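Local structure of DNA ligase (Archaeoglobus fulgidus, 3GDE) at residues Glu287-Leu298 with Leu361-Ile371; Lys441-Phe449 with Leu476-Arg484. The protein is an ATP-dependent DNA ligase that probably seals nicks in double-stranded DNA during replication, recombination and repair, through an adenylated lysine intermediate. All blocks are in the same frame, centred on the assembly; numbering follows the deposited sequence.

The two contacts follow one another along the chain and lie in different domains of the ligase. Contact 1 belongs to the adenylation domain, contact 2 to the C-terminal OB-fold domain. Their centres are about 46 Å apart, and their nearest atoms about 29 Å, so they do not touch. Contact 1 is the one close to the predicted nucleotide site. Its Leu-361 side chain is about 5 Å from that of Phe-340 and about 7 Å from that of Glu-250, both predicted to bind ATP. Contact 2 lies away from the predicted nucleotide-binding residues and packs a helix against a strand. Both are seen in a closed conformation of the enzyme.

Contact 1: Glu287-Leu298 with Leu361-Ile371; sequences EIKKSVKPGVIL and LESAVNESEKI
Val-292 and Val-365 form a single antiparallel bridge as a non-hydrogen-bonded pair, their CA atoms 4.5 Å apart. The flanking bonds are nearly straight: Asn-366 N donates a hydrogen bond to Ser-291 O (2.8 Å, 167°), and Lys-293 N to Ala-364 O (2.7 Å, 171°). A water donates to Ser-291 O and more weakly to Ala-364 O. Val-292 CA also directs its C-H at Ala-364 O.

The Ser-291 and Ser-368 hydroxyls meet tip to tip in a hydrogen bond, with OG to OG at 3.0 Å. Glu-287 and Lys-370 lie nearly perpendicular. Glu-287 bends at CG (chi2 -75°), which lays its carboxylate beside the aliphatic part of the lysine. Glu-287 OE2 lies 3.5 Å from Lys-370 CD. The charged ends remain beyond salt-bridge range, while Glu-287 OE1 accepts a bond from a water that also reaches Ser-368 OG weakly.

The bridge ties together two helix-to-strand connections of the adenylation domain. One leads from helix 282-291 to strand 296-306, the other from helix 354-364 to strand 371-379. Trp-262, on the adjacent strand, donates from its indole nitrogen to Val-292 O.

Toward strand 335-342 the contact is apolar. Ile-371 brings CG1 against Glu-287 CB at 3.6 Å, and its CD1 touches Ile-288 CG1, the two isoleucine side chains running crosswise. Ile-371 also packs on Ala-337 and Phe-339 of strand 335-342. Farther along, Leu-298 CD2 meets Leu-361 CD1 at 3.8 Å. At the partly exposed margin, Lys-293 folds back at chi2, chi3 and chi4, setting CE over the Ala-364 methyl. A water accepts from Lys-293 NZ and is hydrogen-bonded to Ser-363 OG.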
loop_
_atom_site.group_PDB
_atom_site.type_symbol
_atom_site.label_atom_id
_atom_site.label_comp_id
_atom_site.label_asym_id
_atom_site.label_seq_id
_atom_site.Cartn_x
_atom_site.Cartn_y
_atom_site.Cartn_z
ATOM N N GLU A 287 -3.573 -26.516 4.326
ATOM C CA GLU A 287 -2.384 -27.004 5.039
ATOM C C GLU A 287 -2.238 -26.376 6.414
ATOM O O GLU A 287 -1.740 -27.012 7.340
ATOM C CB GLU A 287 -1.110 -26.750 4.229
ATOM C CG GLU A 287 -1.083 -27.427 2.882
ATOM C CD GLU A 287 -0.822 -28.924 2.960
ATOM O OE1 GLU A 287 -0.211 -29.387 3.956
ATOM O OE2 GLU A 287 -1.220 -29.631 2.007
ATOM N N ILE A 288 -2.653 -25.119 6.533
ATOM C CA ILE A 288 -2.685 -24.421 7.819
ATOM C C ILE A 288 -3.703 -25.062 8.784
ATOM O O ILE A 288 -3.415 -25.265 9.970
ATOM C CB ILE A 288 -2.942 -22.906 7.595
ATOM C CG1 ILE A 288 -1.622 -22.209 7.248
ATOM C CG2 ILE A 288 -3.599 -22.252 8.811
ATOM C CD1 ILE A 288 -1.762 -21.056 6.292
ATOM N N LYS A 289 -4.874 -25.404 8.253
ATOM C CA LYS A 289 -5.940 -26.047 9.032
ATOM C C LYS A 289 -5.544 -27.415 9.579
ATOM O O LYS A 289 -5.965 -27.786 10.674
ATOM C CB LYS A 289 -7.231 -26.141 8.218
ATOM C CG LYS A 289 -7.795 -24.780 7.859
ATOM C CD LYS A 289 -9.143 -24.861 7.185
ATOM C CE LYS A 289 -9.758 -23.482 7.109
ATOM N NZ LYS A 289 -10.978 -23.436 6.249
ATOM N N LYS A 290 -4.715 -28.154 8.846
ATOM C CA LYS A 290 -4.227 -29.429 9.383
ATOM C C LYS A 290 -2.916 -29.353 10.158
ATOM O O LYS A 290 -2.693 -30.153 11.064
ATOM C CB LYS A 290 -4.211 -30.561 8.338
ATOM C CG LYS A 290 -3.560 -30.251 7.014
ATOM C CD LYS A 290 -3.491 -31.504 6.168
ATOM C CE LYS A 290 -3.427 -31.172 4.686
ATOM N NZ LYS A 290 -3.100 -32.381 3.868
ATOM N N SER A 291 -2.067 -28.379 9.834
ATOM C CA SER A 291 -0.722 -28.336 10.422
ATOM C C SER A 291 -0.528 -27.338 11.562
ATOM O O SER A 291 0.421 -27.475 12.346
ATOM C CB SER A 291 0.338 -28.113 9.343
ATOM O OG SER A 291 0.245 -29.101 8.323
ATOM N N VAL A 292 -1.387 -26.325 11.658
ATOM C CA VAL A 292 -1.171 -25.329 12.709
ATOM C C VAL A 292 -2.229 -25.316 13.820
ATOM O O VAL A 292 -3.415 -25.578 13.595
ATOM C CB VAL A 292 -0.804 -23.889 12.163
ATOM C CG1 VAL A 292 0.012 -23.958 10.851
ATOM C CG2 VAL A 292 -2.015 -23.019 11.990
ATOM N N LYS A 293 -1.753 -25.051 15.030
ATOM C CA LYS A 293 -2.574 -24.950 16.219
ATOM C C LYS A 293 -3.455 -23.691 16.144
ATOM O O LYS A 293 -2.950 -22.602 15.876
ATOM C CB LYS A 293 -1.643 -24.935 17.433
ATOM C CG LYS A 293 -2.291 -24.905 18.804
ATOM C CD LYS A 293 -2.083 -23.543 19.497
ATOM C CE LYS A 293 -0.601 -23.229 19.779
ATOM N NZ LYS A 293 0.074 -24.129 20.782
ATOM N N PRO A 294 -4.783 -23.848 16.334
ATOM C CA PRO A 294 -5.738 -22.735 16.236
ATOM C C PRO A 294 -5.487 -21.661 17.289
ATOM O O PRO A 294 -4.957 -21.960 18.354
ATOM C CB PRO A 294 -7.089 -23.408 16.488
ATOM C CG PRO A 294 -6.860 -24.862 16.196
ATOM C CD PRO A 294 -5.464 -25.121 16.639
ATOM N N GLY A 295 -5.858 -20.423 16.983
ATOM C CA GLY A 295 -5.706 -19.306 17.927
ATOM C C GLY A 295 -4.392 -18.555 17.792
ATOM O O GLY A 295 -3.873 -18.027 18.775
ATOM N N VAL A 296 -3.850 -18.517 16.575
ATOM C CA VAL A 296 -2.561 -17.864 16.321
ATOM C C VAL A 296 -2.592 -16.845 15.180
ATOM O O VAL A 296 -3.491 -16.850 14.322
ATOM C CB VAL A 296 -1.385 -18.882 16.078
ATOM C CG1 VAL A 296 -1.206 -19.818 17.261
ATOM C CG2 VAL A 296 -1.592 -19.671 14.799
ATOM N N ILE A 297 -1.597 -15.961 15.195
ATOM C CA ILE A 297 -1.297 -15.108 14.057
ATOM C C ILE A 297 0.195 -15.251 13.807
ATOM O O ILE A 297 1.020 -14.940 14.668
ATOM C CB ILE A 297 -1.700 -13.637 14.292
ATOM C CG1 ILE A 297 -3.213 -13.533 14.388
ATOM C CG2 ILE A 297 -1.159 -12.741 13.158
ATOM C CD1 ILE A 297 -3.699 -12.326 15.122
ATOM N N LEU A 298 0.521 -15.755 12.625
ATOM C CA LEU A 298 1.898 -16.102 12.286
ATOM C C LEU A 298 2.463 -15.210 11.193
ATOM O O LEU A 298 1.744 -14.832 10.270
ATOM C CB LEU A 298 1.970 -17.564 11.811
ATOM C CG LEU A 298 1.461 -18.677 12.729
ATOM C CD1 LEU A 298 1.644 -20.030 12.059
ATOM C CD2 LEU A 298 2.155 -18.657 14.080
ATOM N N LEU A 361 6.177 -20.363 18.611
ATOM C CA LEU A 361 6.041 -20.744 17.207
ATOM C C LEU A 361 6.261 -22.247 16.999
ATOM O O LEU A 361 5.503 -22.897 16.280
ATOM C CB LEU A 361 7.010 -19.937 16.335
ATOM C CG LEU A 361 7.043 -20.282 14.842
ATOM C CD1 LEU A 361 5.765 -19.836 14.135
ATOM C CD2 LEU A 361 8.276 -19.691 14.175
ATOM N N GLU A 362 7.303 -22.786 17.631
ATOM C CA GLU A 362 7.656 -24.200 17.463
ATOM C C GLU A 362 6.530 -25.138 17.894
ATOM O O GLU A 362 6.191 -26.079 17.170
ATOM C CB GLU A 362 8.962 -24.527 18.193
ATOM C CG GLU A 362 10.201 -23.942 17.520
ATOM C CD GLU A 362 11.456 -24.057 18.374
ATOM O OE1 GLU A 362 12.476 -23.421 18.017
ATOM O OE2 GLU A 362 11.430 -24.775 19.402
ATOM N N SER A 363 5.921 -24.860 19.045
ATOM C CA SER A 363 4.832 -25.708 19.529
ATOM C C SER A 363 3.489 -25.458 18.819
ATOM O O SER A 363 2.542 -26.223 19.013
ATOM C CB SER A 363 4.694 -25.613 21.052
ATOM O OG SER A 363 3.953 -24.476 21.434
ATOM N N ALA A 364 3.424 -24.417 17.982
ATOM C CA ALA A 364 2.183 -24.036 17.302
ATOM C C ALA A 364 2.053 -24.652 15.919
ATOM O O ALA A 364 0.942 -24.889 15.427
ATOM C CB ALA A 364 2.066 -22.530 17.215
ATOM N N VAL A 365 3.187 -24.901 15.277
ATOM C CA VAL A 365 3.158 -25.566 13.983
ATOM C C VAL A 365 3.720 -26.985 14.051
ATOM O O VAL A 365 4.737 -27.253 14.698
ATOM C CB VAL A 365 3.737 -24.692 12.809
ATOM C CG1 VAL A 365 4.361 -23.412 13.325
ATOM C CG2 VAL A 365 4.693 -25.484 11.910
ATOM N N ASN A 366 2.997 -27.882 13.400
ATOM C CA ASN A 366 3.407 -29.254 13.209
ATOM C C ASN A 366 3.849 -29.365 11.757
ATOM O O ASN A 366 3.025 -29.329 10.836
ATOM C CB ASN A 366 2.231 -30.192 13.537
ATOM C CG ASN A 366 2.358 -31.547 12.877
ATOM O OD1 ASN A 366 3.112 -32.409 13.338
ATOM N ND2 ASN A 366 1.617 -31.743 11.782
ATOM N N GLU A 367 5.163 -29.457 11.564
ATOM C CA GLU A 367 5.763 -29.427 10.229
ATOM C C GLU A 367 5.247 -30.539 9.320
ATOM O O GLU A 367 5.161 -31.694 9.719
ATOM C CB GLU A 367 7.298 -29.437 10.309
ATOM C CG GLU A 367 7.902 -28.142 10.885
ATOM C CD GLU A 367 9.373 -27.933 10.520
ATOM O OE1 GLU A 367 10.213 -27.883 11.443
ATOM O OE2 GLU A 367 9.694 -27.810 9.315
ATOM N N SER A 368 4.872 -30.158 8.107
ATOM C CA SER A 368 4.482 -31.097 7.065
ATOM C C SER A 368 5.269 -30.790 5.788
ATOM O O SER A 368 6.225 -30.004 5.814
ATOM C CB SER A 368 2.972 -31.026 6.817
ATOM O OG SER A 368 2.544 -29.706 6.535
ATOM N N GLU A 369 4.881 -31.403 4.672
ATOM C CA GLU A 369 5.586 -31.163 3.411
ATOM C C GLU A 369 5.361 -29.737 2.904
ATOM O O GLU A 369 6.236 -29.161 2.257
ATOM C CB GLU A 369 5.218 -32.202 2.339
ATOM C CG GLU A 369 3.777 -32.129 1.826
ATOM C CD GLU A 369 3.628 -32.530 0.357
ATOM O OE1 GLU A 369 2.468 -32.559 -0.133
ATOM O OE2 GLU A 369 4.658 -32.805 -0.309
ATOM N N LYS A 370 4.195 -29.173 3.214
ATOM C CA LYS A 370 3.820 -27.852 2.714
ATOM C C LYS A 370 3.897 -26.725 3.755
ATOM O O LYS A 370 3.789 -25.555 3.392
ATOM C CB LYS A 370 2.435 -27.890 2.058
ATOM C CG LYS A 370 2.356 -28.729 0.788
ATOM C CD LYS A 370 1.210 -28.254 -0.111
ATOM C CE LYS A 370 0.909 -29.270 -1.211
ATOM N NZ LYS A 370 -0.214 -28.840 -2.098
ATOM N N ILE A 371 4.078 -27.081 5.029
ATOM C CA ILE A 371 4.203 -26.097 6.120
ATOM C C ILE A 371 5.473 -26.360 6.929
ATOM O O ILE A 371 5.607 -27.407 7.565
ATOM C CB ILE A 371 2.959 -26.097 7.090
ATOM C CG1 ILE A 371 1.642 -25.769 6.359
ATOM C CG2 ILE A 371 3.187 -25.178 8.309
ATOM C CD1 ILE A 371 1.577 -24.402 5.655
HETATM O O HOH W 1 1.383 -31.488 3.871
HETATM O O HOH W 2 0.005 -28.159 15.269
HETATM O O HOH W 3 2.256 -22.405 20.626
#

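Contact 2: Lys441-Phe449 with Leu476-Arg484; sequences KRSHWLSSF and LEELTEMFR
In the OB-fold domain, helix 473-483 packs across the start of strand 446-454 and the residue before it, Trp-445. Leu-446 and Phe-449 of the strand meet Leu-476, Thr-480 and Phe-483 of the helix. The axes of the segments 446-449 and 476-483 approach to 8.4 Å, at 77°.

The polar link is at Thr-480. Its OG1 accepts from Leu-446 N (2.9 Å) and donates its own hydrogen bond to Leu-476 O. This OG1 sits opposite the carbonyl carbon and beside the backbone N (chi1 -62°), which turns it back toward Leu-476 O. The Thr-480 backbone N reaches that same oxygen from the opposite face of the carbonyl plane. The hydroxyl thus joins the start of the strand to a helix carbonyl.

The Trp-445 indole takes Leu-476 CB and Glu-477 N over one face, toward the rim. His-444 NE2 lies over the other face. The Glu-477 side chain runs alongside the indole, its carboxylate plane 25° from the ring, with Glu-477 OE2 3.2 Å from Trp-445 CZ2.

Farther along the strand, Leu-476 CD2 meets the edge of the Phe-449 ring, 4.0 Å from Phe-449 CE1. The Phe-449 and Phe-483 rings touch rim to rim, CE2 to CE2 at 3.6 Å. Leu-446 CD1 rests on Phe-483 CB at 3.7 Å. Phe-471, Phe-497 and Phe-503 extend this aromatic cluster. A helix after the third strand, laid against the barrel, is typical of the OB-fold.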
loop_
_atom_site.group_PDB
_atom_site.type_symbol
_atom_site.label_atom_id
_atom_site.label_comp_id
_atom_site.label_asym_id
_atom_site.label_seq_id
_atom_site.Cartn_x
_atom_site.Cartn_y
_atom_site.Cartn_z
ATOM N N LYS A 441 8.486 4.556 -35.934
ATOM C CA LYS A 441 7.558 3.427 -35.821
ATOM C C LYS A 441 7.041 3.280 -34.390
ATOM O O LYS A 441 5.831 3.185 -34.177
ATOM C CB LYS A 441 8.184 2.111 -36.313
ATOM C CG LYS A 441 8.275 1.937 -37.849
ATOM C CD LYS A 441 6.906 1.881 -38.562
ATOM C CE LYS A 441 6.458 3.252 -39.092
ATOM N NZ LYS A 441 5.035 3.264 -39.553
ATOM N N ARG A 442 7.957 3.295 -33.419
ATOM C CA ARG A 442 7.631 3.129 -31.985
ATOM C C ARG A 442 6.795 4.284 -31.398
ATOM O O ARG A 442 6.525 4.323 -30.191
ATOM C CB ARG A 442 8.921 2.924 -31.172
ATOM C CG ARG A 442 9.950 2.006 -31.844
ATOM C CD ARG A 442 9.499 0.541 -31.843
ATOM N NE ARG A 442 10.328 -0.319 -30.993
ATOM C CZ ARG A 442 10.329 -0.316 -29.659
ATOM N NH1 ARG A 442 9.555 0.522 -28.979
ATOM N NH2 ARG A 442 11.123 -1.153 -29.000
ATOM N N SER A 443 6.381 5.196 -32.276
ATOM C CA SER A 443 5.590 6.386 -31.949
ATOM C C SER A 443 4.280 6.085 -31.226
ATOM O O SER A 443 3.796 6.906 -30.446
ATOM C CB SER A 443 5.281 7.141 -33.242
ATOM O OG SER A 443 4.593 8.354 -32.993
ATOM N N HIS A 444 3.710 4.914 -31.507
ATOM C CA HIS A 444 2.436 4.480 -30.918
ATOM C C HIS A 444 2.592 3.878 -29.510
ATOM O O HIS A 444 1.604 3.487 -28.886
ATOM C CB HIS A 444 1.739 3.481 -31.853
ATOM C CG HIS A 444 2.520 2.223 -32.077
ATOM N ND1 HIS A 444 3.667 2.185 -32.839
ATOM C CD2 HIS A 444 2.320 0.957 -31.636
ATOM C CE1 HIS A 444 4.142 0.951 -32.857
ATOM N NE2 HIS A 444 3.342 0.187 -32.136
ATOM N N TRP A 445 3.832 3.808 -29.026
ATOM C CA TRP A 445 4.123 3.326 -27.681
ATOM C C TRP A 445 4.819 4.377 -26.832
ATOM O O TRP A 445 5.619 5.168 -27.335
ATOM C CB TRP A 445 5.040 2.101 -27.715
ATOM C CG TRP A 445 4.462 0.865 -28.313
ATOM C CD1 TRP A 445 3.162 0.451 -28.254
ATOM C CD2 TRP A 445 5.178 -0.151 -29.033
ATOM N NE1 TRP A 445 3.020 -0.745 -28.918
ATOM C CE2 TRP A 445 4.242 -1.141 -29.398
ATOM C CE3 TRP A 445 6.518 -0.311 -29.415
ATOM C CZ2 TRP A 445 4.601 -2.279 -30.129
ATOM C CZ3 TRP A 445 6.874 -1.445 -30.145
ATOM C CH2 TRP A 445 5.915 -2.414 -30.490
ATOM N N LEU A 446 4.526 4.356 -25.535
ATOM C CA LEU A 446 5.386 5.009 -24.555
ATOM C C LEU A 446 6.706 4.237 -24.511
ATOM O O LEU A 446 6.703 3.003 -24.545
ATOM C CB LEU A 446 4.722 5.020 -23.182
ATOM C CG LEU A 446 3.445 5.850 -23.049
ATOM C CD1 LEU A 446 2.694 5.411 -21.807
ATOM C CD2 LEU A 446 3.743 7.354 -23.020
ATOM N N SER A 447 7.824 4.954 -24.469
ATOM C CA SER A 447 9.142 4.313 -24.519
ATOM C C SER A 447 9.945 4.504 -23.232
ATOM O O SER A 447 10.832 3.703 -22.919
ATOM C CB SER A 447 9.944 4.838 -25.713
ATOM O OG SER A 447 10.279 6.208 -25.542
ATOM N N SER A 448 9.601 5.557 -22.492
ATOM C CA SER A 448 10.354 6.032 -21.333
ATOM C C SER A 448 9.393 6.440 -20.202
ATOM O O SER A 448 8.312 6.964 -20.479
ATOM C CB SER A 448 11.159 7.240 -21.771
ATOM O OG SER A 448 12.067 7.612 -20.784
ATOM N N PHE A 449 9.793 6.223 -18.945
ATOM C CA PHE A 449 8.893 6.397 -17.780
ATOM C C PHE A 449 9.552 7.126 -16.616
ATOM O O PHE A 449 10.648 6.778 -16.199
ATOM C CB PHE A 449 8.342 5.043 -17.296
ATOM C CG PHE A 449 7.700 4.228 -18.380
ATOM C CD1 PHE A 449 8.453 3.321 -19.126
ATOM C CD2 PHE A 449 6.346 4.372 -18.673
ATOM C CE1 PHE A 449 7.861 2.561 -20.146
ATOM C CE2 PHE A 449 5.746 3.616 -19.697
ATOM C CZ PHE A 449 6.502 2.713 -20.431
ATOM N N LEU A 476 5.715 -2.719 -23.671
ATOM C CA LEU A 476 5.384 -1.353 -24.099
ATOM C C LEU A 476 3.968 -1.226 -24.656
ATOM O O LEU A 476 3.315 -0.222 -24.436
ATOM C CB LEU A 476 6.412 -0.815 -25.106
ATOM C CG LEU A 476 7.854 -0.668 -24.598
ATOM C CD1 LEU A 476 8.789 -0.131 -25.687
ATOM C CD2 LEU A 476 7.919 0.201 -23.326
ATOM N N GLU A 477 3.510 -2.248 -25.371
ATOM C CA GLU A 477 2.136 -2.312 -25.861
ATOM C C GLU A 477 1.176 -2.260 -24.683
ATOM O O GLU A 477 0.263 -1.436 -24.654
ATOM C CB GLU A 477 1.888 -3.610 -26.650
ATOM C CG GLU A 477 2.313 -3.575 -28.108
ATOM C CD GLU A 477 2.453 -4.965 -28.738
ATOM O OE1 GLU A 477 1.598 -5.849 -28.466
ATOM O OE2 GLU A 477 3.422 -5.169 -29.514
ATOM N N GLU A 478 1.407 -3.149 -23.717
ATOM C CA GLU A 478 0.531 -3.319 -22.560
ATOM C C GLU A 478 0.512 -2.093 -21.644
ATOM O O GLU A 478 -0.544 -1.698 -21.160
ATOM C CB GLU A 478 0.919 -4.579 -21.780
ATOM C CG GLU A 478 0.682 -5.879 -22.553
ATOM C CD GLU A 478 1.395 -7.092 -21.944
ATOM O OE1 GLU A 478 2.645 -7.059 -21.776
ATOM O OE2 GLU A 478 0.702 -8.095 -21.643
ATOM N N LEU A 479 1.680 -1.494 -21.428
ATOM C CA LEU A 479 1.825 -0.357 -20.525
ATOM C C LEU A 479 1.252 0.923 -21.115
ATOM O O LEU A 479 0.729 1.768 -20.379
ATOM C CB LEU A 479 3.292 -0.147 -20.148
ATOM C CG LEU A 479 3.949 -1.231 -19.292
ATOM C CD1 LEU A 479 5.442 -0.980 -19.220
ATOM C CD2 LEU A 479 3.319 -1.340 -17.889
ATOM N N THR A 480 1.373 1.058 -22.438
ATOM C CA THR A 480 0.772 2.162 -23.190
ATOM C C THR A 480 -0.758 2.122 -23.067
ATOM O O THR A 480 -1.393 3.157 -22.846
ATOM C CB THR A 480 1.197 2.138 -24.692
ATOM O OG1 THR A 480 2.619 2.309 -24.800
ATOM C CG2 THR A 480 0.484 3.244 -25.496
ATOM N N GLU A 481 -1.337 0.929 -23.181
ATOM C CA GLU A 481 -2.786 0.790 -23.104
ATOM C C GLU A 481 -3.325 1.098 -21.710
ATOM O O GLU A 481 -4.392 1.694 -21.578
ATOM C CB GLU A 481 -3.255 -0.588 -23.577
ATOM C CG GLU A 481 -2.972 -0.876 -25.060
ATOM C CD GLU A 481 -3.699 0.072 -26.004
ATOM O OE1 GLU A 481 -3.026 0.916 -26.661
ATOM O OE2 GLU A 481 -4.952 -0.018 -26.072
ATOM N N MET A 482 -2.583 0.717 -20.674
ATOM C CA MET A 482 -3.027 0.996 -19.311
ATOM C C MET A 482 -2.739 2.419 -18.822
ATOM O O MET A 482 -3.372 2.879 -17.877
ATOM C CB MET A 482 -2.541 -0.069 -18.318
ATOM C CG MET A 482 -1.086 0.018 -17.889
ATOM S SD MET A 482 -0.730 -1.367 -16.785
ATOM C CE MET A 482 -0.636 -2.716 -17.960
ATOM N N PHE A 483 -1.823 3.117 -19.493
ATOM C CA PHE A 483 -1.434 4.483 -19.117
ATOM C C PHE A 483 -2.165 5.576 -19.858
ATOM O O PHE A 483 -2.349 6.674 -19.328
ATOM C CB PHE A 483 0.037 4.712 -19.394
ATOM C CG PHE A 483 0.912 4.396 -18.254
ATOM C CD1 PHE A 483 0.536 4.744 -16.963
ATOM C CD2 PHE A 483 2.144 3.786 -18.472
ATOM C CE1 PHE A 483 1.352 4.469 -15.906
ATOM C CE2 PHE A 483 2.979 3.506 -17.429
ATOM C CZ PHE A 483 2.583 3.837 -16.132
ATOM N N ARG A 484 -2.517 5.281 -21.106
ATOM C CA ARG A 484 -3.217 6.220 -21.978
ATOM C C ARG A 484 -4.371 6.977 -21.281
ATOM O O ARG A 484 -4.385 8.204 -21.318
ATOM C CB ARG A 484 -3.679 5.523 -23.271
ATOM C CG ARG A 484 -4.226 6.478 -24.320
ATOM C CD ARG A 484 -4.559 5.765 -25.635
ATOM N NE ARG A 484 -3.494 5.941 -26.626
ATOM C CZ ARG A 484 -2.797 4.954 -27.184
ATOM N NH1 ARG A 484 -3.039 3.681 -26.867
ATOM N NH2 ARG A 484 -1.856 5.247 -28.074
#